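Local structure of signal transduction histidine kinase, LytS (Clostridium beijerinckii, 5XSJ) at residues B[86-89]-B[90-94]; B[93-96]-B[97-101]. The protein probably transfers phosphate from ATP to a protein histidine in two-component signalling, this chain being an N-terminal four-helix fragment, probably the sensor part, without the kinase core. One frame throughout, in Å; residues are numbered along the deposited sequence.

Contact 1 of 2, residues B[86-89]-B[90-94]; sequences SYIE and SSKNT
Serine bonding back to the preceding turn of its own helix is the motif that S91 and Y87 illustrate within helix 73-99. Y87 O takes two donors from the same residue: S91 N at 2.8 Å, in the ordinary helical bond, and S91 OG at a short 2.5 Å. The two reach the carbonyl from opposite faces of its plane. What brings the hydroxyl round is the first torsion of S91 (chi1 49°), which sets OG between backbone N and carbonyl carbon. There it also sits 4.0 Å above the plane of the Y87 ring, over its centre. T94 likewise gives two donors to one carbonyl, but from a different first torsion (chi1 -55°): T94 OG1 bonds to S90 O at 2.8 Å, on the face opposite T94 N.

Besides routine backbone bonds (S90 to S86, K92 to I88, N93 to E89), side chains pack side by side. K92, extended beyond CG, runs its far end alongside the branch methyl of I88, K92 CE lying 3.8 Å from I88 CG2. E89 and N93 point the same way, with N93 ND2 4.0 Å from E89 CG and the amide turned 73° from the carboxylate plane.

The inner side of these turns meets all three other helices. Y87 lies against F36 of helix 15-42, Y51 and V55 of helix 45-67 and I117 of helix 104-133; its OH hydrogen-bonds S32, and S91 OG is hydrogen-bonded to Y51 OH. S86 OG hydrogen-bonds to the backbone of a chain of another protein, at an interface.

Contact 2 of 2, residues B[93-96]-B[97-101]; sequences NTIS and AYENK
E99 folds back along I95, and its side chain can be traced atom by atom up that flank of the helix. CB lies 3.4 Å from I95 O, and CG is closer still, at 3.2 Å from I95 O, because chi1 of -68° places it anti to the carbonyl carbon and beside the backbone N. CD then leaves the backbone and comes to rest against the branch methyl, 3.6 Å from I95 CG2. At the tip, OE1 lies 3.9 Å from I95 CG2. OE2 keeps the same separation from that methyl as CD, but its polar partners come from other helices: a salt bridge to K48 and a hydrogen bond to Y39 OH. With the methyl alongside and two polar groups at one oxygen, the carboxylate is anchored at its far end, and the lysine would be expected to favour its charged form.

This happens where helix 73-99 ends in a Schellman motif: K101, at positive phi, is the first residue to leave the helical conformation, and the chain makes two bonds back into the last turn. One of them joins K101 N to Y98 O, 2.9 Å apart. N100 adds a side-chain bond to its backbone one. S96 O receives N100 N at 3.2 Å on one face of its carbonyl plane and N100 ND2, 3.2 Å away, on the other. The ND2 bond is straight, at 164°, and S96 O lies within 3° of the amide plane, although ND2 itself stands above the carbonyl plane. Y98 CB lies 3.3 Å from T94 O; the ring leads away and forms an edge-to-face pair with Y39. K101 NZ forms a salt bridge with an acidic side chain on a chain of another protein.

Helices 15-42 and 45-67 come first along the chain, and both contacts then follow on helix 73-99. Each closes no more than successive turns of that helix. Contact 1 precedes contact 2; neither encloses the other, but they overlap at N93 and T94, with centres about 10 Å apart. Contact 1 lies nearer the centre of the chain, whereas contact 2 runs to the helix end, from which the chain turns toward helix 104-133. Shared neighbours tie them into the bundle: F36 and I40 from helix 15-42 and Y51 from helix 45-67 reach residues of both, while D110 of helix 104-133 touches the shared residues N93 and T94.

Contact 1 of 2, residues B[86-89]-B[90-94]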
ATOM      1  N   SER B  86     -13.725  14.596  -5.606  1.00 25.91           N
ATOM      2  CA  SER B  86     -13.903  13.333  -4.873  1.00 26.81           C
ATOM      3  C   SER B  86     -13.375  13.435  -3.451  1.00 24.85           C
ATOM      4  O   SER B  86     -13.954  12.906  -2.517  1.00 25.01           O
ATOM      5  CB  SER B  86     -13.200  12.171  -5.584  1.00 25.91           C
ATOM      6  OG  SER B  86     -13.822  11.859  -6.815  1.00 25.49           O
ATOM      7  N   TYR B  87     -12.241  14.092  -3.305  1.00 25.60           N
ATOM      8  CA  TYR B  87     -11.688  14.367  -1.991  1.00 25.83           C
ATOM      9  C   TYR B  87     -12.635  15.220  -1.168  1.00 26.12           C
ATOM     10  O   TYR B  87     -12.849  14.973   0.010  1.00 25.51           O
ATOM     11  CB  TYR B  87     -10.350  15.079  -2.136  1.00 25.18           C
ATOM     12  CG  TYR B  87      -9.899  15.740  -0.866  1.00 26.93           C
ATOM     13  CD1 TYR B  87      -9.394  14.981   0.181  1.00 25.41           C
ATOM     14  CD2 TYR B  87      -9.955  17.129  -0.711  1.00 24.65           C
ATOM     15  CE1 TYR B  87      -8.957  15.576   1.365  1.00 27.30           C
ATOM     16  CE2 TYR B  87      -9.523  17.735   0.479  1.00 27.18           C
ATOM     17  CZ  TYR B  87      -9.015  16.954   1.513  1.00 30.18           C
ATOM     18  OH  TYR B  87      -8.578  17.538   2.700  1.00 27.31           O
ATOM     19  N   ILE B  88     -13.193  16.249  -1.804  1.00 26.24           N
ATOM     20  CA  ILE B  88     -14.140  17.127  -1.127  1.00 26.53           C
ATOM     21  C   ILE B  88     -15.336  16.321  -0.631  1.00 28.57           C
ATOM     22  O   ILE B  88     -15.779  16.479   0.509  1.00 27.56           O
ATOM     23  CB  ILE B  88     -14.579  18.272  -2.064  1.00 26.06           C
ATOM     24  CG1 ILE B  88     -13.382  19.208  -2.287  1.00 26.26           C
ATOM     25  CG2 ILE B  88     -15.755  19.039  -1.472  1.00 28.42           C
ATOM     26  CD1 ILE B  88     -13.537  20.183  -3.429  1.00 27.67           C
ATOM     27  N   GLU B  89     -15.809  15.401  -1.462  1.00 29.09           N
ATOM     28  CA  GLU B  89     -16.975  14.604  -1.114  1.00 29.05           C
ATOM     29  C   GLU B  89     -16.660  13.615   0.008  1.00 32.51           C
ATOM     30  O   GLU B  89     -17.454  13.456   0.932  1.00 31.65           O
ATOM     31  CB  GLU B  89     -17.492  13.872  -2.352  1.00 29.17           C
ATOM     32  CG  GLU B  89     -18.788  13.132  -2.156  1.00 33.01           C
ATOM     33  CD  GLU B  89     -19.080  12.175  -3.304  1.00 40.79           C
ATOM     34  OE1 GLU B  89     -20.128  11.498  -3.262  1.00 44.82           O
ATOM     35  OE2 GLU B  89     -18.247  12.079  -4.242  1.00 45.17           O
ATOM     36  N   SER B  90     -15.506  12.952  -0.069  1.00 28.76           N
ATOM     37  CA  SER B  90     -15.105  11.988   0.957  1.00 29.57           C
ATOM     38  C   SER B  90     -14.818  12.651   2.291  1.00 30.00           C
ATOM     39  O   SER B  90     -15.168  12.118   3.349  1.00 31.40           O
ATOM     40  CB  SER B  90     -13.865  11.206   0.514  1.00 29.57           C
ATOM     41  OG  SER B  90     -14.147  10.421  -0.628  1.00 32.65           O
ATOM     42  N   SER B  91     -14.152  13.803   2.246  1.00 27.61           N
ATOM     43  CA  SER B  91     -13.824  14.513   3.473  1.00 28.82           C
ATOM     44  C   SER B  91     -15.069  15.141   4.105  1.00 29.58           C
ATOM     45  O   SER B  91     -15.193  15.196   5.324  1.00 29.46           O
ATOM     46  CB  SER B  91     -12.760  15.583   3.199  1.00 26.21           C
ATOM     47  OG  SER B  91     -13.105  16.375   2.077  1.00 27.10           O
ATOM     48  N   LYS B  92     -16.004  15.605   3.288  1.00 29.40           N
ATOM     49  CA  LYS B  92     -17.234  16.169   3.846  1.00 30.50           C
ATOM     50  C   LYS B  92     -18.095  15.077   4.472  1.00 33.81           C
ATOM     51  O   LYS B  92     -18.683  15.274   5.543  1.00 33.52           O
ATOM     52  CB  LYS B  92     -18.027  16.939   2.779  1.00 30.41           C
ATOM     53  CG  LYS B  92     -17.482  18.347   2.540  1.00 33.75           C
ATOM     54  CD  LYS B  92     -18.366  19.192   1.611  1.00 40.23           C
ATOM     55  CE  LYS B  92     -17.742  20.582   1.383  1.00 45.14           C
ATOM     56  NZ  LYS B  92     -18.437  21.408   0.349  1.00 43.54           N
ATOM     57  N   ASN B  93     -18.169  13.923   3.813  1.00 29.73           N
ATOM     58  CA  ASN B  93     -18.906  12.805   4.385  1.00 32.94           C
ATOM     59  C   ASN B  93     -18.296  12.358   5.709  1.00 33.98           C
ATOM     60  O   ASN B  93     -19.021  12.045   6.653  1.00 35.61           O
ATOM     61  CB  ASN B  93     -18.970  11.628   3.408  1.00 33.24           C
ATOM     62  CG  ASN B  93     -19.852  11.918   2.213  1.00 33.03           C
ATOM     63  OD1 ASN B  93     -20.656  12.842   2.236  1.00 35.82           O
ATOM     64  ND2 ASN B  93     -19.690  11.148   1.156  1.00 33.88           N
ATOM     65  N   THR B  94     -16.969  12.343   5.786  1.00 31.45           N
ATOM     66  CA  THR B  94     -16.296  12.000   7.038  1.00 31.58           C
ATOM     67  C   THR B  94     -16.650  13.018   8.123  1.00 32.54           C
ATOM     68  O   THR B  94     -17.010  12.644   9.225  1.00 32.57           O
ATOM     69  CB  THR B  94     -14.752  11.942   6.892  1.00 30.86           C
ATOM     70  OG1 THR B  94     -14.390  11.032   5.848  1.00 29.37           O
ATOM     71  CG2 THR B  94     -14.105  11.497   8.191  1.00 29.88           C
TER

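Contact 2 of 2, residues B[93-96]-B[97-101]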
ATOM      1  N   ASN B  93     -18.169  13.923   3.813  1.00 29.73           N
ATOM      2  CA  ASN B  93     -18.906  12.805   4.385  1.00 32.94           C
ATOM      3  C   ASN B  93     -18.296  12.358   5.709  1.00 33.98           C
ATOM      4  O   ASN B  93     -19.021  12.045   6.653  1.00 35.61           O
ATOM      5  CB  ASN B  93     -18.970  11.628   3.408  1.00 33.24           C
ATOM      6  CG  ASN B  93     -19.852  11.918   2.213  1.00 33.03           C
ATOM      7  OD1 ASN B  93     -20.656  12.842   2.236  1.00 35.82           O
ATOM      8  ND2 ASN B  93     -19.690  11.148   1.156  1.00 33.88           N
ATOM      9  N   THR B  94     -16.969  12.343   5.786  1.00 31.45           N
ATOM     10  CA  THR B  94     -16.296  12.000   7.038  1.00 31.58           C
ATOM     11  C   THR B  94     -16.650  13.018   8.123  1.00 32.54           C
ATOM     12  O   THR B  94     -17.010  12.644   9.225  1.00 32.57           O
ATOM     13  CB  THR B  94     -14.752  11.942   6.892  1.00 30.86           C
ATOM     14  OG1 THR B  94     -14.390  11.032   5.848  1.00 29.37           O
ATOM     15  CG2 THR B  94     -14.105  11.497   8.191  1.00 29.88           C
ATOM     16  N   ILE B  95     -16.544  14.305   7.801  1.00 31.00           N
ATOM     17  CA  ILE B  95     -16.811  15.365   8.768  1.00 32.84           C
ATOM     18  C   ILE B  95     -18.251  15.266   9.266  1.00 35.51           C
ATOM     19  O   ILE B  95     -18.539  15.397  10.455  1.00 36.27           O
ATOM     20  CB  ILE B  95     -16.559  16.758   8.145  1.00 31.58           C
ATOM     21  CG1 ILE B  95     -15.067  16.979   7.915  1.00 29.37           C
ATOM     22  CG2 ILE B  95     -17.123  17.865   9.021  1.00 33.18           C
ATOM     23  CD1 ILE B  95     -14.780  18.275   7.213  1.00 28.03           C
ATOM     24  N   SER B  96     -19.151  14.993   8.335  1.00 35.07           N
ATOM     25  CA  SER B  96     -20.557  14.835   8.652  1.00 37.72           C
ATOM     26  C   SER B  96     -20.831  13.684   9.630  1.00 37.33           C
ATOM     27  O   SER B  96     -21.572  13.855  10.587  1.00 39.94           O
ATOM     28  CB  SER B  96     -21.343  14.641   7.361  1.00 35.45           C
ATOM     29  OG  SER B  96     -22.710  14.458   7.636  1.00 45.58           O
ATOM     30  N   ALA B  97     -20.246  12.517   9.396  1.00 37.34           N
ATOM     31  CA  ALA B  97     -20.424  11.389  10.308  1.00 37.95           C
ATOM     32  C   ALA B  97     -19.749  11.668  11.642  1.00 38.17           C
ATOM     33  O   ALA B  97     -20.259  11.304  12.697  1.00 39.32           O
ATOM     34  CB  ALA B  97     -19.874  10.095   9.689  1.00 38.90           C
ATOM     35  N   TYR B  98     -18.594  12.318  11.585  1.00 36.13           N
ATOM     36  CA  TYR B  98     -17.850  12.673  12.781  1.00 34.72           C
ATOM     37  C   TYR B  98     -18.660  13.590  13.697  1.00 39.63           C
ATOM     38  O   TYR B  98     -18.748  13.363  14.906  1.00 39.43           O
ATOM     39  CB  TYR B  98     -16.541  13.353  12.401  1.00 34.14           C
ATOM     40  CG  TYR B  98     -15.779  13.937  13.570  1.00 35.82           C
ATOM     41  CD1 TYR B  98     -15.127  13.114  14.474  1.00 34.86           C
ATOM     42  CD2 TYR B  98     -15.702  15.308  13.764  1.00 36.02           C
ATOM     43  CE1 TYR B  98     -14.421  13.633  15.531  1.00 34.97           C
ATOM     44  CE2 TYR B  98     -15.002  15.841  14.835  1.00 35.19           C
ATOM     45  CZ  TYR B  98     -14.362  14.993  15.709  1.00 35.41           C
ATOM     46  OH  TYR B  98     -13.655  15.494  16.768  1.00 38.06           O
ATOM     47  N   GLU B  99     -19.243  14.634  13.117  1.00 39.61           N
ATOM     48  CA  GLU B  99     -19.953  15.636  13.904  1.00 38.22           C
ATOM     49  C   GLU B  99     -21.285  15.093  14.428  1.00 40.95           C
ATOM     50  O   GLU B  99     -21.809  15.578  15.424  1.00 40.67           O
ATOM     51  CB  GLU B  99     -20.155  16.896  13.074  1.00 36.58           C
ATOM     52  CG  GLU B  99     -18.855  17.614  12.794  1.00 35.78           C
ATOM     53  CD  GLU B  99     -19.036  18.860  11.947  1.00 36.53           C
ATOM     54  OE1 GLU B  99     -20.081  18.958  11.272  1.00 39.30           O
ATOM     55  OE2 GLU B  99     -18.136  19.738  11.957  1.00 33.60           O
ATOM     56  N   ASN B 100     -21.813  14.079  13.747  1.00 40.53           N
ATOM     57  CA  ASN B 100     -22.956  13.304  14.229  1.00 40.76           C
ATOM     58  C   ASN B 100     -22.600  12.301  15.315  1.00 43.03           C
ATOM     59  O   ASN B 100     -23.458  11.539  15.762  1.00 44.26           O
ATOM     60  CB  ASN B 100     -23.607  12.543  13.078  1.00 42.19           C
ATOM     61  CG  ASN B 100     -24.810  13.250  12.539  1.00 49.77           C
ATOM     62  OD1 ASN B 100     -25.899  13.163  13.112  1.00 56.54           O
ATOM     63  ND2 ASN B 100     -24.632  13.963  11.426  1.00 49.11           N
ATOM     64  N   LYS B 101     -21.329  12.287  15.707  1.00 42.12           N
ATOM     65  CA  LYS B 101     -20.812  11.380  16.737  1.00 43.37           C
ATOM     66  C   LYS B 101     -21.141   9.920  16.441  1.00 42.11           C
ATOM     67  O   LYS B 101     -21.587   9.176  17.307  1.00 46.68           O
ATOM     68  CB  LYS B 101     -21.336  11.801  18.110  1.00 42.66           C
ATOM     69  CG  LYS B 101     -20.835  13.186  18.510  1.00 40.23           C
ATOM     70  CD  LYS B 101     -21.335  13.614  19.877  1.00 46.53           C
ATOM     71  CE  LYS B 101     -20.710  12.783  20.992  1.00 52.23           C
ATOM     72  NZ  LYS B 101     -21.377  13.042  22.304  1.00 54.15           N
TER